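Local coordinates for alcohol oxidase (Myceliophthora thermophila, PDB 6F74), which probably oxidises an alcohol or related substrate at the expense of molecular oxygen, using a bound FAD, as a vanillyl-alcohol-oxidase-type flavoprotein, at residues 244-249 and 471-476; 256-261 and 485-490; 491-496 and 538-543. All blocks are in the same frame, centred on the assembly; numbering follows the deposited sequence.

Contact 1: residues 244-249 and 471-476. With FAD (flavin-adenine dinucleotide), chain I.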
loop_
_atom_site.group_PDB
_atom_site.type_symbol
_atom_site.label_atom_id
_atom_site.label_comp_id
_atom_site.label_asym_id
_atom_site.label_seq_id
_atom_site.Cartn_x
_atom_site.Cartn_y
_atom_site.Cartn_z
ATOM N N GLY A 244 0.360 -7.661 -2.991
ATOM C CA GLY A 244 -1.019 -8.094 -2.732
ATOM C C GLY A 244 -2.010 -7.238 -3.470
ATOM O O GLY A 244 -2.470 -7.628 -4.513
ATOM N N GLY A 245 -2.331 -6.078 -2.931
ATOM C CA GLY A 245 -3.291 -5.158 -3.546
ATOM C C GLY A 245 -4.743 -5.505 -3.258
ATOM O O GLY A 245 -5.277 -6.407 -3.886
ATOM N N HIS A 246 -5.364 -4.789 -2.316
ATOM C CA HIS A 246 -6.771 -4.940 -1.995
ATOM C C HIS A 246 -7.546 -3.753 -2.504
ATOM O O HIS A 246 -7.006 -2.702 -2.776
ATOM C CB HIS A 246 -7.010 -5.120 -0.477
ATOM C CG HIS A 246 -6.677 -3.919 0.333
ATOM N ND1 HIS A 246 -7.551 -2.864 0.497
ATOM C CD2 HIS A 246 -5.548 -3.585 0.994
ATOM C CE1 HIS A 246 -6.960 -1.912 1.205
ATOM N NE2 HIS A 246 -5.741 -2.322 1.515
ATOM N N GLY A 247 -8.847 -3.952 -2.650
ATOM C CA GLY A 247 -9.760 -2.919 -3.130
ATOM C C GLY A 247 -11.173 -3.460 -3.048
ATOM O O GLY A 247 -11.365 -4.616 -2.689
ATOM N N PRO A 248 -12.167 -2.660 -3.417
ATOM C CA PRO A 248 -13.553 -3.116 -3.312
ATOM C C PRO A 248 -13.880 -4.471 -3.991
ATOM O O PRO A 248 -14.690 -5.237 -3.451
ATOM C CB PRO A 248 -14.318 -1.978 -3.997
ATOM C CG PRO A 248 -13.518 -0.775 -3.666
ATOM C CD PRO A 248 -12.084 -1.246 -3.824
ATOM N N ALA A 249 -13.227 -4.746 -5.134
ATOM C CA ALA A 249 -13.562 -5.881 -5.988
ATOM C C ALA A 249 -12.742 -7.174 -5.775
ATOM O O ALA A 249 -12.970 -8.153 -6.471
ATOM C CB ALA A 249 -13.515 -5.439 -7.447
ATOM N N LEU A 471 -10.234 -4.700 6.924
ATOM C CA LEU A 471 -10.188 -4.810 5.457
ATOM C C LEU A 471 -10.854 -6.112 5.058
ATOM O O LEU A 471 -10.225 -7.173 5.034
ATOM C CB LEU A 471 -8.744 -4.783 4.967
ATOM C CG LEU A 471 -7.886 -3.570 5.327
ATOM C CD1 LEU A 471 -7.522 -3.618 6.785
ATOM C CD2 LEU A 471 -6.630 -3.595 4.467
ATOM N N LEU A 472 -12.158 -6.057 4.808
ATOM C CA LEU A 472 -12.892 -7.259 4.488
ATOM C C LEU A 472 -12.710 -7.467 2.977
ATOM O O LEU A 472 -13.589 -7.163 2.172
ATOM C CB LEU A 472 -14.344 -7.124 4.905
ATOM C CG LEU A 472 -15.216 -8.361 4.718
ATOM C CD1 LEU A 472 -14.691 -9.567 5.516
ATOM C CD2 LEU A 472 -16.635 -8.010 5.125
ATOM N N VAL A 473 -11.536 -7.964 2.620
ATOM C CA VAL A 473 -11.076 -7.933 1.222
ATOM C C VAL A 473 -10.626 -9.252 0.672
ATOM O O VAL A 473 -10.265 -9.306 -0.467
ATOM C CB VAL A 473 -9.950 -6.892 1.013
ATOM C CG1 VAL A 473 -10.436 -5.501 1.390
ATOM C CG2 VAL A 473 -8.713 -7.243 1.805
ATOM N N SER A 474 -10.651 -10.315 1.458
ATOM C CA SER A 474 -10.251 -11.620 0.974
ATOM C C SER A 474 -11.490 -12.509 1.045
ATOM O O SER A 474 -12.598 -11.989 0.964
ATOM C CB SER A 474 -9.065 -12.153 1.753
ATOM O OG SER A 474 -8.668 -13.455 1.331
ATOM N N GLY A 475 -11.321 -13.820 1.166
ATOM C CA GLY A 475 -12.422 -14.745 1.013
ATOM C C GLY A 475 -12.769 -14.903 -0.456
ATOM O O GLY A 475 -12.060 -14.406 -1.320
ATOM N N GLY A 476 -13.866 -15.595 -0.737
ATOM C CA GLY A 476 -14.377 -15.754 -2.114
ATOM C C GLY A 476 -13.324 -16.178 -3.125
ATOM O O GLY A 476 -12.734 -17.252 -3.005
HETATM P PA FAD I . 5.887 3.686 -4.844
HETATM O O1A FAD I . 6.279 4.390 -3.548
HETATM O O2A FAD I . 6.127 4.443 -6.112
HETATM O O5B FAD I . 6.655 2.307 -4.873
HETATM C C5B FAD I . 6.369 1.339 -3.901
HETATM C C4B FAD I . 7.428 0.252 -3.962
HETATM O O4B FAD I . 7.305 -0.368 -5.231
HETATM C C3B FAD I . 8.862 0.710 -3.876
HETATM O O3B FAD I . 9.620 -0.369 -3.316
HETATM C C2B FAD I . 9.297 0.862 -5.312
HETATM O O2B FAD I . 10.681 0.591 -5.563
HETATM C C1B FAD I . 8.492 -0.211 -5.994
HETATM N N9A FAD I . 8.098 0.055 -7.382
HETATM C C8A FAD I . 7.211 0.967 -7.802
HETATM N N7A FAD I . 7.062 0.912 -9.140
HETATM C C5A FAD I . 7.861 -0.059 -9.572
HETATM C C6A FAD I . 8.151 -0.623 -10.890
HETATM N N6A FAD I . 7.503 -0.090 -11.951
HETATM N N1A FAD I . 9.059 -1.632 -10.955
HETATM C C2A FAD I . 9.670 -2.110 -9.840
HETATM N N3A FAD I . 9.428 -1.646 -8.587
HETATM C C4A FAD I . 8.538 -0.635 -8.415
HETATM N N1 FAD I . -3.067 -0.289 -1.015
HETATM C C2 FAD I . -4.123 -1.127 -1.119
HETATM O O2 FAD I . -3.910 -2.366 -1.166
HETATM N N3 FAD I . -5.391 -0.675 -1.201
HETATM C C4 FAD I . -5.696 0.633 -1.150
HETATM O O4 FAD I . -6.872 1.048 -1.207
HETATM C C4X FAD I . -4.600 1.616 -1.017
HETATM N N5 FAD I . -4.844 2.940 -0.951
HETATM C C5X FAD I . -3.817 3.818 -0.838
HETATM C C6 FAD I . -4.087 5.186 -0.792
HETATM C C7 FAD I . -3.073 6.123 -0.696
HETATM C C7M FAD I . -3.543 7.556 -0.632
HETATM C C8 FAD I . -1.654 5.668 -0.658
HETATM C C8M FAD I . -0.478 6.633 -0.602
HETATM C C9 FAD I . -1.381 4.304 -0.681
HETATM C C9A FAD I . -2.402 3.342 -0.779
HETATM N N10 FAD I . -2.158 1.943 -0.838
HETATM C C10 FAD I . -3.240 1.059 -0.949
HETATM C "C1'" FAD I . -0.804 1.357 -0.697
HETATM C "C2'" FAD I . -0.039 0.952 -1.913
HETATM O "O2'" FAD I . -0.504 -0.341 -2.294
HETATM C "C3'" FAD I . 1.449 0.843 -1.562
HETATM O "O3'" FAD I . 1.927 2.032 -0.908
HETATM C "C4'" FAD I . 2.301 0.547 -2.789
HETATM O "O4'" FAD I . 3.674 0.443 -2.404
HETATM C "C5'" FAD I . 2.125 1.617 -3.855
HETATM O "O5'" FAD I . 2.916 1.319 -4.992
HETATM P P FAD I . 3.377 2.596 -5.805
HETATM O O1P FAD I . 2.197 3.493 -6.059
HETATM O O2P FAD I . 4.188 2.089 -6.951
HETATM O O3P FAD I . 4.317 3.302 -4.694
#
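The imidazole of H246 takes a methyl of L471 on one face, V473 packs on its CB, and the flavin lies at the opposite face. The CH-pi evidence is direct: L471 CD2 lies 3.6 Å from the centroid of the H246 ring, 24° off its normal, so the methyl sits over the face, shifted toward the rim where H246 NE2 is nearest. V473 closes on the root of the same side chain, its CG2 reaching H246 CB at 3.6 Å, while CG1 comes at the ring obliquely. With chi1 of 67°, H246 CG stands between its own backbone N and carbonyl carbon, and this brings the ring to the N3/O2 edge of the flavin.

The hydrogen bonds to the cofactor come from the backbone of H246. H246 N donates to FAD O2 over 3.1 Å, at 164° a nearly straight bond, and FAD N3 returns a bond to H246 O over 3.0 Å. On the face away from L471, FAD N3 stands 3.1 Å above the imidazole plane, offset toward the rim. Both ring nitrogens find partners beyond the two segments, ND1 at Y352 OH and NE2 at E543 OE1, which fixes the ring's rotation. An alanine here would keep the two backbone hydrogen bonds but is likely to leave Y352 and E543 without their imidazole partner and L471 CD2 without a face to rest on.

The arrangement is that of a flavin pocket at the domain boundary of a VAO-type oxidase, where a loop of the FAD-binding domain meets the end of strand 467-472 in the large antiparallel sheet.

Contact 2: residues 256-261 and 485-490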
loop_
_atom_site.group_PDB
_atom_site.type_symbol
_atom_site.label_atom_id
_atom_site.label_comp_id
_atom_site.label_asym_id
_atom_site.label_seq_id
_atom_site.Cartn_x
_atom_site.Cartn_y
_atom_site.Cartn_z
ATOM N N GLY A 256 -5.048 -8.257 -6.265
ATOM C CA GLY A 256 -4.353 -7.581 -7.355
ATOM C C GLY A 256 -3.230 -8.402 -7.963
ATOM O O GLY A 256 -3.086 -8.509 -9.175
ATOM N N ALA A 257 -2.448 -9.005 -7.102
ATOM C CA ALA A 257 -1.357 -9.890 -7.538
ATOM C C ALA A 257 -1.837 -10.973 -8.461
ATOM O O ALA A 257 -1.135 -11.331 -9.395
ATOM C CB ALA A 257 -0.666 -10.517 -6.355
ATOM N N ASP A 258 -3.022 -11.503 -8.201
ATOM C CA ASP A 258 -3.581 -12.559 -9.033
ATOM C C ASP A 258 -4.297 -12.095 -10.296
ATOM O O ASP A 258 -4.678 -12.917 -11.096
ATOM C CB ASP A 258 -4.468 -13.484 -8.176
ATOM C CG ASP A 258 -3.657 -14.363 -7.234
ATOM O OD1 ASP A 258 -2.432 -14.569 -7.487
ATOM O OD2 ASP A 258 -4.258 -14.861 -6.261
ATOM N N GLN A 259 -4.451 -10.786 -10.463
ATOM C CA GLN A 259 -4.917 -10.213 -11.725
ATOM C C GLN A 259 -3.833 -10.187 -12.787
ATOM O O GLN A 259 -4.134 -10.155 -13.973
ATOM C CB GLN A 259 -5.474 -8.803 -11.510
ATOM C CG GLN A 259 -6.586 -8.705 -10.466
ATOM C CD GLN A 259 -7.756 -9.612 -10.717
ATOM O OE1 GLN A 259 -8.086 -9.921 -11.841
ATOM N NE2 GLN A 259 -8.434 -9.988 -9.648
ATOM N N VAL A 260 -2.575 -10.241 -12.370
ATOM C CA VAL A 260 -1.452 -10.061 -13.284
ATOM C C VAL A 260 -1.289 -11.313 -14.147
ATOM O O VAL A 260 -1.031 -12.396 -13.643
ATOM C CB VAL A 260 -0.135 -9.752 -12.536
ATOM C CG1 VAL A 260 1.004 -9.479 -13.521
ATOM C CG2 VAL A 260 -0.295 -8.553 -11.613
ATOM N N LEU A 261 -1.433 -11.129 -15.455
ATOM C CA LEU A 261 -1.312 -12.212 -16.436
ATOM C C LEU A 261 0.097 -12.364 -16.981
ATOM O O LEU A 261 0.539 -13.483 -17.284
ATOM C CB LEU A 261 -2.249 -11.939 -17.595
ATOM C CG LEU A 261 -3.731 -12.045 -17.238
ATOM C CD1 LEU A 261 -4.571 -11.332 -18.288
ATOM C CD2 LEU A 261 -4.125 -13.527 -17.056
ATOM N N THR A 485 -1.170 -22.128 -8.789
ATOM C CA THR A 485 0.203 -22.326 -8.304
ATOM C C THR A 485 1.242 -21.375 -8.916
ATOM O O THR A 485 2.381 -21.339 -8.439
ATOM C CB THR A 485 0.671 -23.755 -8.569
ATOM O OG1 THR A 485 0.620 -24.004 -9.975
ATOM C CG2 THR A 485 -0.210 -24.775 -7.834
ATOM N N SER A 486 0.887 -20.643 -9.977
ATOM C CA SER A 486 1.765 -19.590 -10.520
ATOM C C SER A 486 1.834 -18.343 -9.604
ATOM O O SER A 486 2.675 -17.462 -9.786
ATOM C CB SER A 486 1.295 -19.170 -11.915
ATOM O OG SER A 486 0.133 -18.382 -11.838
ATOM N N SER A 487 0.911 -18.249 -8.652
ATOM C CA SER A 487 0.867 -17.134 -7.715
ATOM C C SER A 487 1.925 -17.207 -6.628
ATOM O O SER A 487 2.270 -18.288 -6.156
ATOM C CB SER A 487 -0.497 -17.089 -7.042
ATOM O OG SER A 487 -0.576 -15.989 -6.186
ATOM N N GLY A 488 2.408 -16.037 -6.218
ATOM C CA GLY A 488 3.343 -15.908 -5.112
ATOM C C GLY A 488 2.748 -15.380 -3.821
ATOM O O GLY A 488 3.504 -14.992 -2.929
ATOM N N LEU A 489 1.407 -15.388 -3.700
ATOM C CA LEU A 489 0.751 -14.709 -2.588
ATOM C C LEU A 489 0.928 -15.505 -1.322
ATOM O O LEU A 489 0.778 -16.724 -1.322
ATOM C CB LEU A 489 -0.748 -14.484 -2.832
ATOM C CG LEU A 489 -1.162 -13.240 -3.625
ATOM C CD1 LEU A 489 -2.630 -13.326 -3.951
ATOM C CD2 LEU A 489 -0.886 -11.960 -2.841
ATOM N N HIS A 490 1.252 -14.789 -0.243
ATOM C CA HIS A 490 1.308 -15.359 1.117
ATOM C C HIS A 490 0.159 -16.360 1.318
ATOM O O HIS A 490 -1.004 -16.007 1.102
ATOM C CB HIS A 490 1.200 -14.229 2.134
ATOM C CG HIS A 490 1.666 -14.585 3.514
ATOM N ND1 HIS A 490 1.209 -15.695 4.202
ATOM C CD2 HIS A 490 2.483 -13.922 4.359
ATOM C CE1 HIS A 490 1.787 -15.728 5.394
ATOM N NE2 HIS A 490 2.547 -14.649 5.521
#
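D258 OD1 is gripped by S487 OG at 2.7 Å and, from beyond the two segments, by a salt bridge to R288 NH2. The serine is the head of an ST turn: its OG donates to D258 and at the same time accepts from L489 N over 3.2 Å, with an N-H...O angle of 154°. Because OG is anti to the backbone N of S487 (chi1 -177°), it lies beside the carbonyl carbon and can face both partners. The proton goes to the syn lone pair of D258 OD1, the one on the side of the other carboxylate oxygen.

That other oxygen, D258 OD2, has a salt bridge to R494 NH2, so two arginines and a hydroxyl share one buried carboxylate, which would favour its ionised form. Here the short, weakly bonded helix 256-259, which leads into strand 260-266 of the FAD-binding domain, meets the loop running toward strand 498-503 of the seven-stranded antiparallel sheet.

Apolar packing completes the contact. L489 comes from the direction opposite to D258, and its two methyls part. One branch, CD1, presses against D258 OD2 at 3.2 Å, a close carbon-oxygen approach indicating tight packing beside the charge. The other branch turns to A257, whose own CB points at the loop. The backbone correspondence supports this pairing, A257 lying nearest L489 with CA atoms 7.2 Å apart, and D258 nearest S487 with theirs at 6.5 Å. The final apolar touch is A257 CB against L489 CD2, at 3.8 Å.

Contact 3: residues 491-496 and 538-543. With FAD (flavin-adenine dinucleotide), chain I.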
loop_
_atom_site.group_PDB
_atom_site.type_symbol
_atom_site.label_atom_id
_atom_site.label_comp_id
_atom_site.label_asym_id
_atom_site.label_seq_id
_atom_site.Cartn_x
_atom_site.Cartn_y
_atom_site.Cartn_z
ATOM N N PRO A 491 0.481 -17.630 1.668
ATOM C CA PRO A 491 -0.550 -18.643 1.942
ATOM C C PRO A 491 -1.737 -18.189 2.830
ATOM O O PRO A 491 -2.894 -18.547 2.555
ATOM C CB PRO A 491 0.235 -19.732 2.654
ATOM C CG PRO A 491 1.606 -19.636 2.089
ATOM C CD PRO A 491 1.833 -18.191 1.808
ATOM N N ALA A 492 -1.446 -17.425 3.881
ATOM C CA ALA A 492 -2.484 -16.955 4.796
ATOM C C ALA A 492 -3.647 -16.227 4.107
ATOM O O ALA A 492 -4.766 -16.278 4.583
ATOM C CB ALA A 492 -1.876 -16.078 5.875
ATOM N N TRP A 493 -3.392 -15.580 2.969
ATOM C CA TRP A 493 -4.490 -14.969 2.189
ATOM C C TRP A 493 -5.564 -15.977 1.805
ATOM O O TRP A 493 -6.737 -15.621 1.695
ATOM C CB TRP A 493 -3.980 -14.349 0.893
ATOM C CG TRP A 493 -3.336 -13.036 1.072
ATOM C CD1 TRP A 493 -2.023 -12.749 0.878
ATOM C CD2 TRP A 493 -3.978 -11.820 1.435
ATOM N NE1 TRP A 493 -1.805 -11.414 1.095
ATOM C CE2 TRP A 493 -2.985 -10.829 1.469
ATOM C CE3 TRP A 493 -5.293 -11.474 1.758
ATOM C CZ2 TRP A 493 -3.268 -9.489 1.792
ATOM C CZ3 TRP A 493 -5.570 -10.141 2.082
ATOM C CH2 TRP A 493 -4.557 -9.173 2.098
ATOM N N ARG A 494 -5.150 -17.230 1.611
ATOM C CA ARG A 494 -6.048 -18.254 1.171
ATOM C C ARG A 494 -6.966 -18.775 2.286
ATOM O O ARG A 494 -7.899 -19.500 1.981
ATOM C CB ARG A 494 -5.285 -19.431 0.526
ATOM C CG ARG A 494 -4.237 -19.040 -0.533
ATOM C CD ARG A 494 -4.825 -18.102 -1.569
ATOM N NE ARG A 494 -3.914 -17.886 -2.679
ATOM C CZ ARG A 494 -4.094 -17.001 -3.668
ATOM N NH1 ARG A 494 -5.175 -16.238 -3.728
ATOM N NH2 ARG A 494 -3.167 -16.879 -4.618
ATOM N N VAL A 495 -6.679 -18.444 3.551
ATOM C CA VAL A 495 -7.532 -18.837 4.693
ATOM C C VAL A 495 -8.118 -17.674 5.485
ATOM O O VAL A 495 -8.987 -17.898 6.311
ATOM C CB VAL A 495 -6.804 -19.836 5.655
ATOM C CG1 VAL A 495 -6.427 -21.120 4.926
ATOM C CG2 VAL A 495 -5.568 -19.242 6.316
ATOM N N SER A 496 -7.678 -16.443 5.211
ATOM C CA SER A 496 -8.064 -15.286 6.015
ATOM C C SER A 496 -8.980 -14.364 5.221
ATOM O O SER A 496 -8.554 -13.805 4.208
ATOM C CB SER A 496 -6.812 -14.542 6.475
ATOM O OG SER A 496 -5.887 -15.469 7.038
ATOM N N GLY A 538 -0.191 -14.140 9.154
ATOM C CA GLY A 538 0.813 -13.222 8.638
ATOM C C GLY A 538 0.196 -11.835 8.560
ATOM O O GLY A 538 -0.874 -11.560 9.137
ATOM N N GLY A 539 0.919 -10.954 7.875
ATOM C CA GLY A 539 0.527 -9.564 7.722
ATOM C C GLY A 539 0.557 -9.214 6.260
ATOM O O GLY A 539 0.787 -10.079 5.408
ATOM N N TYR A 540 0.340 -7.924 6.000
ATOM C CA TYR A 540 0.241 -7.354 4.660
ATOM C C TYR A 540 1.375 -6.334 4.463
ATOM O O TYR A 540 1.354 -5.260 5.062
ATOM C CB TYR A 540 -1.109 -6.655 4.501
ATOM C CG TYR A 540 -1.330 -6.020 3.152
ATOM C CD1 TYR A 540 -0.912 -6.648 1.982
ATOM C CD2 TYR A 540 -1.987 -4.808 3.034
ATOM C CE1 TYR A 540 -1.132 -6.083 0.735
ATOM C CE2 TYR A 540 -2.191 -4.215 1.775
ATOM C CZ TYR A 540 -1.771 -4.873 0.630
ATOM O OH TYR A 540 -1.972 -4.286 -0.615
ATOM N N MET A 541 2.350 -6.670 3.616
ATOM C CA MET A 541 3.566 -5.871 3.451
ATOM C C MET A 541 3.294 -4.408 3.101
ATOM O O MET A 541 3.917 -3.506 3.653
ATOM C CB MET A 541 4.525 -6.531 2.460
ATOM C CG MET A 541 4.078 -6.546 1.018
ATOM S SD MET A 541 5.285 -7.433 -0.005
ATOM C CE MET A 541 4.628 -9.092 0.253
ATOM N N ASN A 542 2.331 -4.175 2.212
ATOM C CA ASN A 542 2.057 -2.828 1.687
ATOM C C ASN A 542 1.506 -1.878 2.734
ATOM O O ASN A 542 1.713 -0.651 2.639
ATOM C CB ASN A 542 1.069 -2.873 0.503
ATOM C CG ASN A 542 1.676 -3.416 -0.763
ATOM O OD1 ASN A 542 2.900 -3.521 -0.887
ATOM N ND2 ASN A 542 0.817 -3.743 -1.743
ATOM N N GLU A 543 0.784 -2.445 3.699
ATOM C CA GLU A 543 0.219 -1.690 4.814
ATOM C C GLU A 543 0.480 -2.553 6.037
ATOM O O GLU A 543 -0.386 -3.305 6.507
ATOM C CB GLU A 543 -1.271 -1.383 4.616
ATOM C CG GLU A 543 -1.555 -0.354 3.509
ATOM C CD GLU A 543 -3.036 -0.246 3.113
ATOM O OE1 GLU A 543 -3.734 -1.274 3.203
ATOM O OE2 GLU A 543 -3.541 0.849 2.673
HETATM P PA FAD I . 5.887 3.686 -4.844
HETATM O O1A FAD I . 6.279 4.390 -3.548
HETATM O O2A FAD I . 6.127 4.443 -6.112
HETATM O O5B FAD I . 6.655 2.307 -4.873
HETATM C C5B FAD I . 6.369 1.339 -3.901
HETATM C C4B FAD I . 7.428 0.252 -3.962
HETATM O O4B FAD I . 7.305 -0.368 -5.231
HETATM C C3B FAD I . 8.862 0.710 -3.876
HETATM O O3B FAD I . 9.620 -0.369 -3.316
HETATM C C2B FAD I . 9.297 0.862 -5.312
HETATM O O2B FAD I . 10.681 0.591 -5.563
HETATM C C1B FAD I . 8.492 -0.211 -5.994
HETATM N N9A FAD I . 8.098 0.055 -7.382
HETATM C C8A FAD I . 7.211 0.967 -7.802
HETATM N N7A FAD I . 7.062 0.912 -9.140
HETATM C C5A FAD I . 7.861 -0.059 -9.572
HETATM C C6A FAD I . 8.151 -0.623 -10.890
HETATM N N6A FAD I . 7.503 -0.090 -11.951
HETATM N N1A FAD I . 9.059 -1.632 -10.955
HETATM C C2A FAD I . 9.670 -2.110 -9.840
HETATM N N3A FAD I . 9.428 -1.646 -8.587
HETATM C C4A FAD I . 8.538 -0.635 -8.415
HETATM N N1 FAD I . -3.067 -0.289 -1.015
HETATM C C2 FAD I . -4.123 -1.127 -1.119
HETATM O O2 FAD I . -3.910 -2.366 -1.166
HETATM N N3 FAD I . -5.391 -0.675 -1.201
HETATM C C4 FAD I . -5.696 0.633 -1.150
HETATM O O4 FAD I . -6.872 1.048 -1.207
HETATM C C4X FAD I . -4.600 1.616 -1.017
HETATM N N5 FAD I . -4.844 2.940 -0.951
HETATM C C5X FAD I . -3.817 3.818 -0.838
HETATM C C6 FAD I . -4.087 5.186 -0.792
HETATM C C7 FAD I . -3.073 6.123 -0.696
HETATM C C7M FAD I . -3.543 7.556 -0.632
HETATM C C8 FAD I . -1.654 5.668 -0.658
HETATM C C8M FAD I . -0.478 6.633 -0.602
HETATM C C9 FAD I . -1.381 4.304 -0.681
HETATM C C9A FAD I . -2.402 3.342 -0.779
HETATM N N10 FAD I . -2.158 1.943 -0.838
HETATM C C10 FAD I . -3.240 1.059 -0.949
HETATM C "C1'" FAD I . -0.804 1.357 -0.697
HETATM C "C2'" FAD I . -0.039 0.952 -1.913
HETATM O "O2'" FAD I . -0.504 -0.341 -2.294
HETATM C "C3'" FAD I . 1.449 0.843 -1.562
HETATM O "O3'" FAD I . 1.927 2.032 -0.908
HETATM C "C4'" FAD I . 2.301 0.547 -2.789
HETATM O "O4'" FAD I . 3.674 0.443 -2.404
HETATM C "C5'" FAD I . 2.125 1.617 -3.855
HETATM O "O5'" FAD I . 2.916 1.319 -4.992
HETATM P P FAD I . 3.377 2.596 -5.805
HETATM O O1P FAD I . 2.197 3.493 -6.059
HETATM O O2P FAD I . 4.188 2.089 -6.951
HETATM O O3P FAD I . 4.317 3.302 -4.694
#
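W493 directs its edge at the face of Y540 in an offset edge-to-face pair, the tight centre of a contact that links the loop 491-496 with the berberine-like C-terminal region, which holds 539-543, of this VAO-type flavoprotein. The evidence is the interplanar angle of 83° between the indole six-membered ring and the phenol ring, with centroids 5.7 Å apart. One indole atom does the touching: W493 CZ2 reaches Y540 CD1 at 3.7 Å, and that carbon lies near the indole plane.

Y540 carries the contact on to the cofactor. Its ring extends away from the backbone N (CG anti, chi1 180°), which takes the hydroxyl to the flavin. Y540 OH donates to FAD O2 over 2.8 Å, and it accepts from N542 ND2 over 3.1 Å and from G245 N, a residue of the FAD-binding domain. Three bonds therefore hold the hydroxyl, while the backbone N of N542 lies over the centre of the phenol face. Next along the chain, E543 OE2 stands above the flavin at 3.6 Å from FAD C10.

Toward the other end the packing slackens. A492 CB comes no closer to the opposing loop than G538 N, 4.2 Å away, and G538 offers only backbone there. Beyond it P491 and V495 are exposed on the solvent side. This outer turn is held by its own bonds instead, around one acceptor: V495 N reaches A492 O over 3.1 Å from one face of the carbonyl plane, and S496 OG reaches A492 O over 2.8 Å from the opposite face, 39° out of that plane.

How the contacts relate
Contacts 1 and 3 both line the flavin pocket and converge there, through H246 with E543 and G245 with Y540. Contact 2 does not touch FAD; its A257 side chain is about 10 Å from the cofactor, and a serine-carboxylate hydrogen bond beside leucine packing, with two arginines from outside, stands in place of ring contacts. It touches both neighbours: G244 O and G245 O make probable hydrogen bonds with A257 N and G256 N, and D258 meets R494. Contact 1 reaches the end of strand 467-472, contact 2 the loop before strand 498-503; contact 3 uses the next part of that same loop against 538-543. The touching residues of contacts 1 and 3 are all buried; in contact 2 S487 is partly exposed.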